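Local coordinates for carboxylic ester hydrolase (Aspergillus niger, PDB 7K4O), which probably hydrolyses ester bonds in tannins and related gallic acid esters, as a secreted serine esterase of the tannase family, at residues A[49-54]-A[478-483]; A[89-94]-A[115-120]; A[179-184]-A[484-489]; A[497-502]-A[509-514]. All blocks are in the same frame, centred on the assembly; numbering follows the deposited sequence.

How the contacts relate
Contacts 1, 2 and 3 are buried and reach the main sheet; contact 4 is partly buried. Strands 89-93 and 179-185 are hydrogen-bonded neighbours, yet contact 2 is a parallel strand pair held by its backbone and contact 3 an apolar seam between strand and helix. Helix 481-491 serves contact 1 with its N-terminal end and contact 3 with its flank, then leads to the hairpin of contact 4. Contacts 1 and 4 share a glycan: 497-502 and 509-514 carry and bind its base, while 49-54 and 478-483 grip a mannose that 509-514 also holds. Both are polar: contact 1 through waters, contact 4 through side-chain amides and a backbone ladder, each through sugar hydroxyls.

Contact 1. Residues A[49-54]-A[478-483]; sequences FYPSAT and PQTNMA. With MAN (alpha-D-mannopyranose), chain B; NAG (2-acetamido-2-deoxy-beta-D-glucopyranose), chain C; FWN (2-[2-(2-ethoxyethoxy)ethoxy]ethanol), chain S.
Two carbonyl oxygens lie close together here: F49 O is 3.1 Å from Q479 O, a meeting of two acceptors that offers no bond, and the segments are joined through waters and sugar instead. F49 O accepts a hydrogen from each of two waters. One water also donates to P478 O and accepts from N481 N; the other accepts from M482 N, so F49 O is linked to the first N-H groups of helix 481-491. T480 holds the N-cap position, yet its hydroxyl gives no capping bond, being engaged with ND2 of the glycosylated N499. Q479 O turns instead to carbon, with Y50 CA 3.1 Å away in a CA-H...O contact (131° at the hydrogen).

Glutamine suits position 479 because its long chain spans from the helix entrance to the glycan. CG stands anti to the backbone N (chi1 -174°) and the chain stays extended, running alongside the Y50 carbonyl. At its tip OE1 accepts from O4 of the mannose at 2.7 Å, while NE2 donates to S47 O, which settles the rotation of the amide. The same mannose is held from the strand: S52 N donates to its O3 at 3.0 Å, nearly straight at 172°. Beside these polar grips the P51 ring crosses T480 at about a right angle, with CG 4.0 Å from T480 CG2. Waters thus join the start of strand 50-66, next to the outermost strand in the antiparallel part of the main sheet, to the N-terminal turn of helix 481-491, beside an N-glycan folded back on the protein, in an alpha/beta-hydrolase fold.

Contact 2. Residues A[89-94]-A[115-120]; sequences RWLSTG and AASGMT
Strands 89-93 and 115-120 are parallel neighbours in the main sheet, the two strands of a beta-alpha-beta unit with the short helix 108-111 between them. A115 opens the second strand with its methyl against the base of R89, CB to CB 3.6 Å. A small residue fits beside this long chain, whose guanidinium leads away to a salt bridge with E490. A116 N gives only a weak bond to R89 O, but A116 O takes L91 N at 2.8 Å, nearly along the C=O axis. Its methyl lies beside CE3 of W90, on the face where helix 144-169 packs. W90 reaches that place because CG is anti to the backbone N (chi1 166°), which lays the indole across the neighbouring strand; NE1, donating to S92 OG close to the ring plane, fixes its turn.

S117 points to the other face with L91. Its OG lies anti to the carbonyl carbon and bends back to donate to A115 O, from above that carbonyl's plane. G118 N then donates to L91 O at 2.9 Å. Having no side chain, G118 lets the indole come close, with W90 CH2 3.8 Å from G118 CA; a beta carbon at this position would clash with CH2. G118 O is gripped twice by T93, through the backbone N along the C=O axis and through OG1 at 2.8 Å, 41° above the carbonyl plane. M119 CB rests 3.6 Å from T93 OG1. At T120 one water completes the ladder, donating to T93 O at 2.8 Å and accepting from T120 N.

Contact 3. Residues A[179-184]-A[484-489]; sequences YAYYQG and VMIDWV
Y181 carries this contact, its ring reaching from strand 179-184 into three side chains on helix 484-489. CG is anti to the carbonyl carbon (chi1 -58°), which sends the ring out towards the helix. M485 approaches it obliquely, its CG, anti to the backbone N, 3.7 Å from CD1 of Y181; the unbranched chain presents a slim methylene to the ring, while M485 also touches K410 and I412 of strand 410-416. I486, which also touches a bound polyether, crosses Y181 at about a right angle, with CG1 3.8 Å from Y181 OH.

In the alpha/beta-hydrolase fold this helix packs on one face of the central sheet, here with its N-to-C direction at 147° to the strand's and the short-segment axes 10.4 Å apart. Strand 179-185 leads into a probable nucleophile elbow, with G184 two residues before S186 of the gallic acid pocket.

V489 meets Y181 tip to tip, and its branching lets it serve both tyrosines. CG2 lies at the edge of the Y181 ring, near its plane and 4.0 Å from CE1. CG1, anti to the backbone N, touches Y181 OH and lies 3.7 Å from CD1 of Y179. Two residues apart, Y179 and Y181 share a face, and similar first torsions turn their rings alike. The Y181 hydroxyl, though it touches carbons of I486 and V489, is hydrogen-bonded to E490 OE2.

Contact 4. Residues A[497-502]-A[509-514]; sequences TLNATV and GQNQQL. With NAG (2-acetamido-2-deoxy-beta-D-glucopyranose), chain C; MAN (alpha-D-mannopyranose), chain B.
N499 is the glycosylated residue of this beta hairpin, and each end of its amide is engaged. ND2 is bonded covalently to C1 of the GlcNAc, 1.4 Å, and is hydrogen-bonded to T480 OG1. With CG anti to the backbone N, OD1 lies over the neighbouring strand and accepts twice: from Q513 NE2 at 2.9 Å in the carbonyl plane, and from N511 ND2, 3.0 Å away and 40° above it. The two donors are fully used in turn. Q513 NE2 gives its other hydrogen to N511 OD1, and N511 ND2 its other one to O6 of the sugar at 2.8 Å (169°). Q513 OE1 takes T497 OG1 at 2.7 Å, on a lone pair. Amides suit this face, each offering a donor and an acceptor for a chain of bonds from T497 to the glycan.

O6 of the GlcNAc also shares a hydrogen bond with T501 OG1, in either direction, and gives a weak one to A500 O. Further out, O6 of the mannose donates to G509 O. The backbones pair in antiparallel register: L498 and L514 exchange two bonds, and A500 and Q512 two, of which A500 N to Q512 O is weak. V502 N donates to Q510 O, and G509 N closes the ladder on V502 O at 2.7 Å; positive phi (98°) makes glycine apt there.

On the opposite face A500 CB lies 3.9 Å from L514 CG. Strand 498-502 is central in a three-stranded sheet between 476-477 and 511-514, with L498 touching N481 and V484 of helix 481-491 and L514 meeting V460 of strand 455-460.

Contact 1. Residues A[49-54]-A[478-483]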
# COMPACT_ATOMS: atom_id res chain seq x y z
N PHE A 49 5.35 -11.70 0.85
CA PHE A 49 6.15 -10.61 1.49
C PHE A 49 7.34 -11.13 2.32
O PHE A 49 8.12 -10.29 2.79
CB PHE A 49 5.27 -9.76 2.39
CG PHE A 49 4.20 -9.05 1.58
CD1 PHE A 49 4.57 -8.04 0.71
CD2 PHE A 49 2.87 -9.35 1.75
CE1 PHE A 49 3.60 -7.36 -0.02
CE2 PHE A 49 1.90 -8.69 1.00
CZ PHE A 49 2.28 -7.72 0.11
N TYR A 50 7.41 -12.43 2.57
CA TYR A 50 8.54 -13.02 3.33
C TYR A 50 8.78 -14.45 2.85
O TYR A 50 7.89 -15.13 2.39
CB TYR A 50 8.30 -12.92 4.84
CG TYR A 50 6.96 -13.34 5.36
CD1 TYR A 50 6.60 -14.66 5.52
CD2 TYR A 50 6.01 -12.37 5.68
CE1 TYR A 50 5.34 -15.01 5.99
CE2 TYR A 50 4.78 -12.72 6.21
CZ TYR A 50 4.42 -14.05 6.35
OH TYR A 50 3.18 -14.42 6.83
N PRO A 51 10.03 -14.92 2.99
CA PRO A 51 10.34 -16.31 2.66
C PRO A 51 9.59 -17.27 3.57
O PRO A 51 9.21 -16.96 4.74
CB PRO A 51 11.85 -16.42 2.90
CG PRO A 51 12.35 -15.00 2.92
CD PRO A 51 11.19 -14.13 3.39
N SER A 52 9.36 -18.49 3.05
CA SER A 52 8.70 -19.55 3.83
C SER A 52 9.54 -19.93 5.03
O SER A 52 10.79 -19.96 4.94
CB SER A 52 8.35 -20.73 2.95
OG SER A 52 7.41 -20.25 1.96
N ALA A 53 8.90 -20.21 6.13
CA ALA A 53 9.61 -20.58 7.36
C ALA A 53 8.71 -21.40 8.27
O ALA A 53 7.51 -21.41 8.11
CB ALA A 53 10.11 -19.35 8.11
N THR A 54 9.33 -21.96 9.29
CA THR A 54 8.63 -22.56 10.43
C THR A 54 9.04 -21.81 11.68
O THR A 54 10.27 -21.66 11.92
CB THR A 54 8.94 -24.07 10.55
OG1 THR A 54 8.57 -24.68 9.31
CG2 THR A 54 8.14 -24.72 11.63
N PRO A 478 9.16 -8.48 -4.65
CA PRO A 478 10.15 -8.33 -3.57
C PRO A 478 9.67 -9.07 -2.33
O PRO A 478 8.90 -8.56 -1.53
CB PRO A 478 10.26 -6.81 -3.42
CG PRO A 478 8.84 -6.32 -3.76
CD PRO A 478 8.35 -7.26 -4.86
N GLN A 479 10.14 -10.30 -2.16
CA GLN A 479 9.72 -11.19 -1.07
C GLN A 479 10.67 -11.10 0.12
O GLN A 479 10.38 -11.67 1.16
CB GLN A 479 9.64 -12.63 -1.61
CG GLN A 479 9.08 -13.64 -0.60
CD GLN A 479 8.97 -15.04 -1.22
OE1 GLN A 479 9.94 -15.51 -1.83
NE2 GLN A 479 7.86 -15.72 -0.98
N THR A 480 11.74 -10.35 0.02
CA THR A 480 12.83 -10.39 1.02
C THR A 480 13.09 -8.98 1.58
O THR A 480 14.22 -8.63 1.89
CB THR A 480 14.06 -11.06 0.38
OG1 THR A 480 14.46 -10.36 -0.81
CG2 THR A 480 13.83 -12.54 0.16
N ASN A 481 12.05 -8.14 1.70
CA ASN A 481 12.30 -6.75 2.10
C ASN A 481 12.78 -6.64 3.54
O ASN A 481 13.54 -5.69 3.81
CB ASN A 481 11.09 -5.87 1.86
CG ASN A 481 10.83 -5.64 0.39
OD1 ASN A 481 11.74 -5.80 -0.46
ND2 ASN A 481 9.63 -5.17 0.07
N MET A 482 12.35 -7.50 4.45
CA MET A 482 12.80 -7.39 5.86
C MET A 482 14.30 -7.70 5.94
O MET A 482 15.08 -6.92 6.55
CB MET A 482 12.00 -8.32 6.75
CG MET A 482 12.31 -8.13 8.20
SD MET A 482 11.83 -6.46 8.82
CE MET A 482 12.11 -6.83 10.56
N ALA A 483 14.74 -8.74 5.23
CA ALA A 483 16.19 -9.06 5.22
C ALA A 483 16.97 -7.90 4.59
O ALA A 483 18.06 -7.55 5.11
CB ALA A 483 16.46 -10.38 4.49
C1 MAN B . 13.02 -20.86 -1.04
C2 MAN B . 12.16 -20.04 -0.04
C3 MAN B . 11.04 -19.38 -0.85
C4 MAN B . 11.58 -18.43 -1.91
C5 MAN B . 12.62 -19.17 -2.77
C6 MAN B . 13.48 -18.29 -3.62
O2 MAN B . 12.94 -19.01 0.59
O3 MAN B . 10.21 -18.79 0.14
O4 MAN B . 10.50 -17.99 -2.74
O5 MAN B . 13.57 -19.92 -1.98
O6 MAN B . 14.36 -19.11 -4.54
C1 NAG C . 17.31 -12.40 -2.59
C2 NAG C . 17.73 -12.93 -1.25
C3 NAG C . 18.30 -14.35 -1.43
C4 NAG C . 17.28 -15.23 -2.14
C5 NAG C . 16.90 -14.55 -3.45
C6 NAG C . 15.83 -15.30 -4.24
C7 NAG C . 18.44 -11.39 0.44
C8 NAG C . 19.38 -10.47 1.08
N2 NAG C . 18.71 -12.07 -0.69
O3 NAG C . 18.56 -14.91 -0.13
O4 NAG C . 17.95 -16.49 -2.41
O5 NAG C . 16.37 -13.26 -3.15
O6 NAG C . 15.49 -14.60 -5.40
O7 NAG C . 17.42 -11.52 1.03
O4 FWN S . 19.32 -11.60 9.43
C5 FWN S . 18.86 -11.10 8.22
C6 FWN S . 19.69 -10.05 7.59
O7 FWN S . 19.93 -10.05 6.24
C8 FWN S . 20.99 -10.78 5.76
C9 FWN S . 20.90 -11.23 4.35
O10 FWN S . 20.39 -12.50 4.10
C11 FWN S . 20.90 -13.24 3.05
C12 FWN S . 20.22 -14.52 2.74
O13 FWN S . 20.12 -15.40 3.80
C14 FWN S . 19.30 -16.51 3.65
C1 FWN S . 18.97 -17.37 4.82
O HOH W 1 9.00 -8.29 1.14
O HOH W 2 10.36 -9.84 4.29

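Contact 2. Residues A[89-94]-A[115-120]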
# COMPACT_ATOMS: atom_id res chain seq x y z
N ARG A 89 15.12 -6.71 17.77
CA ARG A 89 14.31 -6.10 16.71
C ARG A 89 12.86 -6.00 17.18
O ARG A 89 12.36 -6.91 17.87
CB ARG A 89 14.43 -6.88 15.40
CG ARG A 89 15.85 -6.88 14.83
CD ARG A 89 15.98 -7.77 13.57
NE ARG A 89 17.37 -7.78 13.14
CZ ARG A 89 18.08 -8.86 12.87
NH1 ARG A 89 17.52 -10.05 12.88
NH2 ARG A 89 19.39 -8.73 12.62
N TRP A 90 12.21 -4.96 16.67
CA TRP A 90 10.75 -4.74 16.79
C TRP A 90 10.22 -4.61 15.36
O TRP A 90 10.83 -3.87 14.57
CB TRP A 90 10.45 -3.48 17.62
CG TRP A 90 9.03 -3.04 17.49
CD1 TRP A 90 8.54 -2.09 16.64
CD2 TRP A 90 7.88 -3.59 18.16
NE1 TRP A 90 7.16 -1.99 16.77
CE2 TRP A 90 6.74 -2.93 17.66
CE3 TRP A 90 7.70 -4.60 19.10
CZ2 TRP A 90 5.45 -3.21 18.10
CZ3 TRP A 90 6.42 -4.93 19.51
CH2 TRP A 90 5.30 -4.26 19.00
N LEU A 91 9.08 -5.21 15.06
CA LEU A 91 8.37 -4.98 13.80
C LEU A 91 6.92 -4.57 14.10
O LEU A 91 6.14 -5.40 14.64
CB LEU A 91 8.37 -6.23 12.93
CG LEU A 91 7.65 -6.03 11.60
CD1 LEU A 91 8.38 -5.06 10.74
CD2 LEU A 91 7.43 -7.36 10.85
N SER A 92 6.57 -3.36 13.69
CA SER A 92 5.15 -2.94 13.58
C SER A 92 4.59 -3.46 12.25
O SER A 92 5.25 -3.39 11.25
CB SER A 92 5.02 -1.41 13.66
OG SER A 92 5.18 -0.93 14.98
N THR A 93 3.31 -3.86 12.25
CA THR A 93 2.58 -4.34 11.07
C THR A 93 1.23 -3.62 11.06
O THR A 93 0.78 -3.14 12.11
CB THR A 93 2.37 -5.86 11.06
OG1 THR A 93 1.47 -6.19 12.12
CG2 THR A 93 3.69 -6.60 11.24
N GLY A 94 0.65 -3.58 9.88
CA GLY A 94 -0.55 -2.78 9.61
C GLY A 94 -1.59 -3.50 8.78
O GLY A 94 -1.59 -4.75 8.67
N ALA A 115 12.31 -10.66 15.49
CA ALA A 115 11.64 -9.42 15.94
C ALA A 115 10.39 -9.74 16.72
O ALA A 115 9.54 -10.53 16.24
CB ALA A 115 11.34 -8.53 14.78
N ALA A 116 10.25 -9.11 17.87
CA ALA A 116 8.95 -8.93 18.52
C ALA A 116 8.07 -8.21 17.50
O ALA A 116 8.52 -7.19 16.95
CB ALA A 116 9.09 -8.21 19.85
N SER A 117 6.90 -8.74 17.21
CA SER A 117 6.08 -8.28 16.06
C SER A 117 4.67 -7.94 16.56
O SER A 117 4.07 -8.71 17.31
CB SER A 117 6.02 -9.37 15.02
OG SER A 117 7.33 -9.71 14.55
N GLY A 118 4.19 -6.75 16.24
CA GLY A 118 2.92 -6.26 16.80
C GLY A 118 1.90 -5.78 15.80
O GLY A 118 2.22 -5.33 14.69
N MET A 119 0.65 -5.86 16.24
CA MET A 119 -0.48 -5.23 15.53
C MET A 119 -1.48 -4.70 16.54
O MET A 119 -1.49 -5.09 17.72
CB MET A 119 -1.14 -6.25 14.60
CG MET A 119 -1.88 -7.34 15.32
SD MET A 119 -2.44 -8.54 14.02
CE MET A 119 -3.40 -9.61 15.05
N THR A 120 -2.36 -3.83 16.05
CA THR A 120 -3.40 -3.22 16.88
C THR A 120 -4.79 -3.48 16.27
O THR A 120 -4.93 -3.68 15.06
CB THR A 120 -3.16 -1.70 16.99
OG1 THR A 120 -4.17 -1.09 17.79
CG2 THR A 120 -3.06 -1.00 15.67
O HOH W 3 -1.77 -3.22 13.23

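Contact 3. Residues A[179-184]-A[484-489]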
# COMPACT_ATOMS: atom_id res chain seq x y z
N TYR A 179 16.51 -2.21 17.25
CA TYR A 179 16.24 -1.83 15.85
C TYR A 179 14.75 -2.01 15.59
O TYR A 179 14.20 -3.12 15.75
CB TYR A 179 17.07 -2.65 14.87
CG TYR A 179 18.55 -2.32 14.91
CD1 TYR A 179 19.00 -1.16 14.31
CD2 TYR A 179 19.44 -3.11 15.60
CE1 TYR A 179 20.35 -0.85 14.29
CE2 TYR A 179 20.81 -2.80 15.58
CZ TYR A 179 21.24 -1.66 14.95
OH TYR A 179 22.57 -1.27 14.86
N ALA A 180 14.08 -0.95 15.18
CA ALA A 180 12.61 -0.95 15.05
C ALA A 180 12.25 -0.72 13.58
O ALA A 180 12.81 0.20 12.93
CB ALA A 180 12.02 0.11 15.96
N TYR A 181 11.30 -1.51 13.11
CA TYR A 181 10.91 -1.56 11.69
C TYR A 181 9.39 -1.52 11.56
O TYR A 181 8.67 -1.83 12.51
CB TYR A 181 11.46 -2.84 11.06
CG TYR A 181 12.96 -2.99 11.15
CD1 TYR A 181 13.76 -2.30 10.27
CD2 TYR A 181 13.58 -3.77 12.12
CE1 TYR A 181 15.14 -2.40 10.32
CE2 TYR A 181 14.96 -3.87 12.17
CZ TYR A 181 15.73 -3.22 11.24
OH TYR A 181 17.09 -3.36 11.28
N TYR A 182 8.95 -1.19 10.37
CA TYR A 182 7.56 -1.31 9.92
C TYR A 182 7.55 -2.07 8.60
O TYR A 182 8.43 -1.89 7.76
CB TYR A 182 6.89 0.06 9.70
CG TYR A 182 5.46 -0.09 9.23
CD1 TYR A 182 4.49 -0.41 10.15
CD2 TYR A 182 5.11 -0.01 7.89
CE1 TYR A 182 3.17 -0.60 9.77
CE2 TYR A 182 3.79 -0.18 7.50
CZ TYR A 182 2.82 -0.47 8.44
OH TYR A 182 1.51 -0.71 8.09
N GLN A 183 6.51 -2.86 8.41
CA GLN A 183 6.28 -3.55 7.10
C GLN A 183 4.77 -3.59 6.80
O GLN A 183 4.01 -4.17 7.58
CB GLN A 183 6.92 -4.94 7.05
CG GLN A 183 6.78 -5.63 5.70
CD GLN A 183 7.49 -6.97 5.65
OE1 GLN A 183 7.58 -7.64 6.67
NE2 GLN A 183 8.04 -7.30 4.47
N GLY A 184 4.38 -2.99 5.69
CA GLY A 184 2.97 -3.03 5.31
C GLY A 184 2.75 -2.61 3.88
O GLY A 184 3.67 -2.05 3.25
N VAL A 484 16.48 -7.30 3.50
CA VAL A 484 17.20 -6.21 2.82
C VAL A 484 17.28 -5.00 3.75
O VAL A 484 18.34 -4.32 3.81
CB VAL A 484 16.56 -5.91 1.45
CG1 VAL A 484 17.08 -4.61 0.84
CG2 VAL A 484 16.77 -7.09 0.52
N MET A 485 16.16 -4.67 4.40
CA MET A 485 16.10 -3.50 5.32
C MET A 485 17.04 -3.73 6.51
O MET A 485 17.77 -2.81 6.87
CB MET A 485 14.66 -3.23 5.77
CG MET A 485 14.56 -2.03 6.64
SD MET A 485 15.16 -0.48 5.96
CE MET A 485 13.70 0.04 5.05
N ILE A 486 17.01 -4.91 7.10
CA ILE A 486 17.96 -5.23 8.20
C ILE A 486 19.39 -5.02 7.70
O ILE A 486 20.21 -4.44 8.45
CB ILE A 486 17.72 -6.64 8.72
CG1 ILE A 486 16.43 -6.72 9.53
CG2 ILE A 486 18.93 -7.10 9.54
CD1 ILE A 486 15.94 -8.11 9.72
N ASP A 487 19.70 -5.56 6.55
CA ASP A 487 21.08 -5.43 6.02
C ASP A 487 21.46 -3.95 5.84
O ASP A 487 22.62 -3.55 6.12
CB ASP A 487 21.17 -6.18 4.72
CG ASP A 487 22.42 -7.03 4.58
OD1 ASP A 487 23.16 -7.19 5.57
OD2 ASP A 487 22.63 -7.50 3.44
N TRP A 488 20.54 -3.12 5.38
CA TRP A 488 20.77 -1.69 5.18
C TRP A 488 20.98 -1.03 6.54
O TRP A 488 22.02 -0.36 6.77
CB TRP A 488 19.61 -1.09 4.41
CG TRP A 488 19.86 0.28 3.90
CD1 TRP A 488 21.03 0.98 3.83
CD2 TRP A 488 18.87 1.12 3.25
NE1 TRP A 488 20.84 2.17 3.20
CE2 TRP A 488 19.53 2.28 2.82
CE3 TRP A 488 17.51 0.97 2.97
CZ2 TRP A 488 18.88 3.30 2.12
CZ3 TRP A 488 16.86 1.98 2.30
CH2 TRP A 488 17.53 3.13 1.89
N VAL A 489 20.02 -1.15 7.42
CA VAL A 489 20.02 -0.42 8.71
C VAL A 489 21.13 -0.94 9.64
O VAL A 489 21.84 -0.11 10.24
CB VAL A 489 18.62 -0.55 9.37
CG1 VAL A 489 18.70 -0.06 10.80
CG2 VAL A 489 17.58 0.22 8.58

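Contact 4. Residues A[497-502]-A[509-514]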
# COMPACT_ATOMS: atom_id res chain seq x y z
N THR A 497 19.97 -2.07 -6.09
CA THR A 497 18.74 -2.64 -6.65
C THR A 497 18.00 -3.33 -5.51
O THR A 497 18.64 -3.74 -4.51
CB THR A 497 19.01 -3.60 -7.81
OG1 THR A 497 19.90 -4.61 -7.33
CG2 THR A 497 19.58 -2.85 -8.99
N LEU A 498 16.69 -3.50 -5.62
CA LEU A 498 15.93 -4.24 -4.60
C LEU A 498 15.81 -5.71 -5.01
O LEU A 498 15.43 -6.00 -6.16
CB LEU A 498 14.54 -3.62 -4.41
CG LEU A 498 13.69 -4.26 -3.31
CD1 LEU A 498 14.40 -4.12 -1.98
CD2 LEU A 498 12.32 -3.57 -3.25
N ASN A 499 16.18 -6.59 -4.08
CA ASN A 499 16.12 -8.04 -4.31
C ASN A 499 14.70 -8.44 -4.67
O ASN A 499 13.74 -7.97 -4.00
CB ASN A 499 16.60 -8.76 -3.06
CG ASN A 499 17.14 -10.14 -3.35
OD1 ASN A 499 17.83 -10.34 -4.37
ND2 ASN A 499 16.82 -11.05 -2.45
N ALA A 500 14.52 -9.37 -5.61
CA ALA A 500 13.18 -9.87 -5.96
C ALA A 500 13.22 -11.33 -6.41
O ALA A 500 14.31 -11.85 -6.74
CB ALA A 500 12.57 -8.99 -7.01
N THR A 501 12.06 -11.94 -6.40
CA THR A 501 11.92 -13.39 -6.68
C THR A 501 10.71 -13.62 -7.55
O THR A 501 9.67 -12.97 -7.34
CB THR A 501 11.83 -14.20 -5.40
OG1 THR A 501 12.94 -13.83 -4.57
CG2 THR A 501 11.84 -15.69 -5.69
N VAL A 502 10.85 -14.49 -8.56
CA VAL A 502 9.70 -14.95 -9.36
C VAL A 502 8.98 -15.99 -8.53
O VAL A 502 9.61 -16.99 -8.14
CB VAL A 502 10.16 -15.47 -10.74
CG1 VAL A 502 8.95 -15.98 -11.52
CG2 VAL A 502 10.92 -14.40 -11.48
N GLY A 509 11.00 -19.27 -8.28
CA GLY A 509 12.22 -19.38 -7.47
C GLY A 509 13.39 -18.59 -8.03
O GLY A 509 14.34 -18.37 -7.28
N GLN A 510 13.36 -18.12 -9.27
CA GLN A 510 14.45 -17.36 -9.89
C GLN A 510 14.58 -15.96 -9.27
O GLN A 510 13.55 -15.36 -8.88
CB GLN A 510 14.25 -17.24 -11.39
CG GLN A 510 14.39 -18.61 -12.06
CD GLN A 510 14.58 -18.60 -13.56
OE1 GLN A 510 14.56 -17.56 -14.24
NE2 GLN A 510 14.75 -19.81 -14.07
N ASN A 511 15.80 -15.49 -9.21
CA ASN A 511 16.15 -14.16 -8.70
C ASN A 511 16.03 -13.11 -9.79
O ASN A 511 16.33 -13.39 -10.94
CB ASN A 511 17.55 -14.15 -8.11
CG ASN A 511 17.86 -12.84 -7.42
OD1 ASN A 511 18.58 -12.01 -7.98
ND2 ASN A 511 17.27 -12.63 -6.24
N GLN A 512 15.60 -11.91 -9.40
CA GLN A 512 15.69 -10.68 -10.22
C GLN A 512 15.97 -9.49 -9.32
O GLN A 512 15.82 -9.59 -8.09
CB GLN A 512 14.39 -10.43 -10.98
CG GLN A 512 14.30 -11.26 -12.26
CD GLN A 512 13.14 -10.85 -13.16
OE1 GLN A 512 12.78 -9.68 -13.27
NE2 GLN A 512 12.55 -11.85 -13.78
N GLN A 513 16.48 -8.44 -9.93
CA GLN A 513 16.77 -7.18 -9.25
C GLN A 513 15.81 -6.11 -9.77
O GLN A 513 15.52 -6.08 -10.97
CB GLN A 513 18.23 -6.83 -9.45
CG GLN A 513 19.20 -7.84 -8.82
CD GLN A 513 18.96 -7.99 -7.33
OE1 GLN A 513 18.89 -6.99 -6.63
NE2 GLN A 513 18.89 -9.22 -6.84
N LEU A 514 15.44 -5.17 -8.89
CA LEU A 514 14.58 -4.01 -9.28
C LEU A 514 15.37 -2.72 -9.22
O LEU A 514 16.07 -2.44 -8.22
CB LEU A 514 13.35 -3.96 -8.37
CG LEU A 514 12.54 -5.22 -8.16
CD1 LEU A 514 11.42 -4.97 -7.15
CD2 LEU A 514 11.94 -5.71 -9.47
C1 NAG C . 17.31 -12.40 -2.59
C2 NAG C . 17.73 -12.93 -1.25
C3 NAG C . 18.30 -14.35 -1.43
C4 NAG C . 17.28 -15.23 -2.14
C5 NAG C . 16.90 -14.55 -3.45
C6 NAG C . 15.83 -15.30 -4.24
C7 NAG C . 18.44 -11.39 0.44
C8 NAG C . 19.38 -10.47 1.08
N2 NAG C . 18.71 -12.07 -0.69
O3 NAG C . 18.56 -14.91 -0.13
O4 NAG C . 17.95 -16.49 -2.41
O5 NAG C . 16.37 -13.26 -3.15
O6 NAG C . 15.49 -14.60 -5.40
O7 NAG C . 17.42 -11.52 1.03
C1 MAN B . 13.02 -20.86 -1.04
C2 MAN B . 12.16 -20.04 -0.04
C3 MAN B . 11.04 -19.38 -0.85
C4 MAN B . 11.58 -18.43 -1.91
C5 MAN B . 12.62 -19.17 -2.77
C6 MAN B . 13.48 -18.29 -3.62
O2 MAN B . 12.94 -19.01 0.59
O3 MAN B . 10.21 -18.79 0.14
O4 MAN B . 10.50 -17.99 -2.74
O5 MAN B . 13.57 -19.92 -1.98
O6 MAN B . 14.36 -19.11 -4.54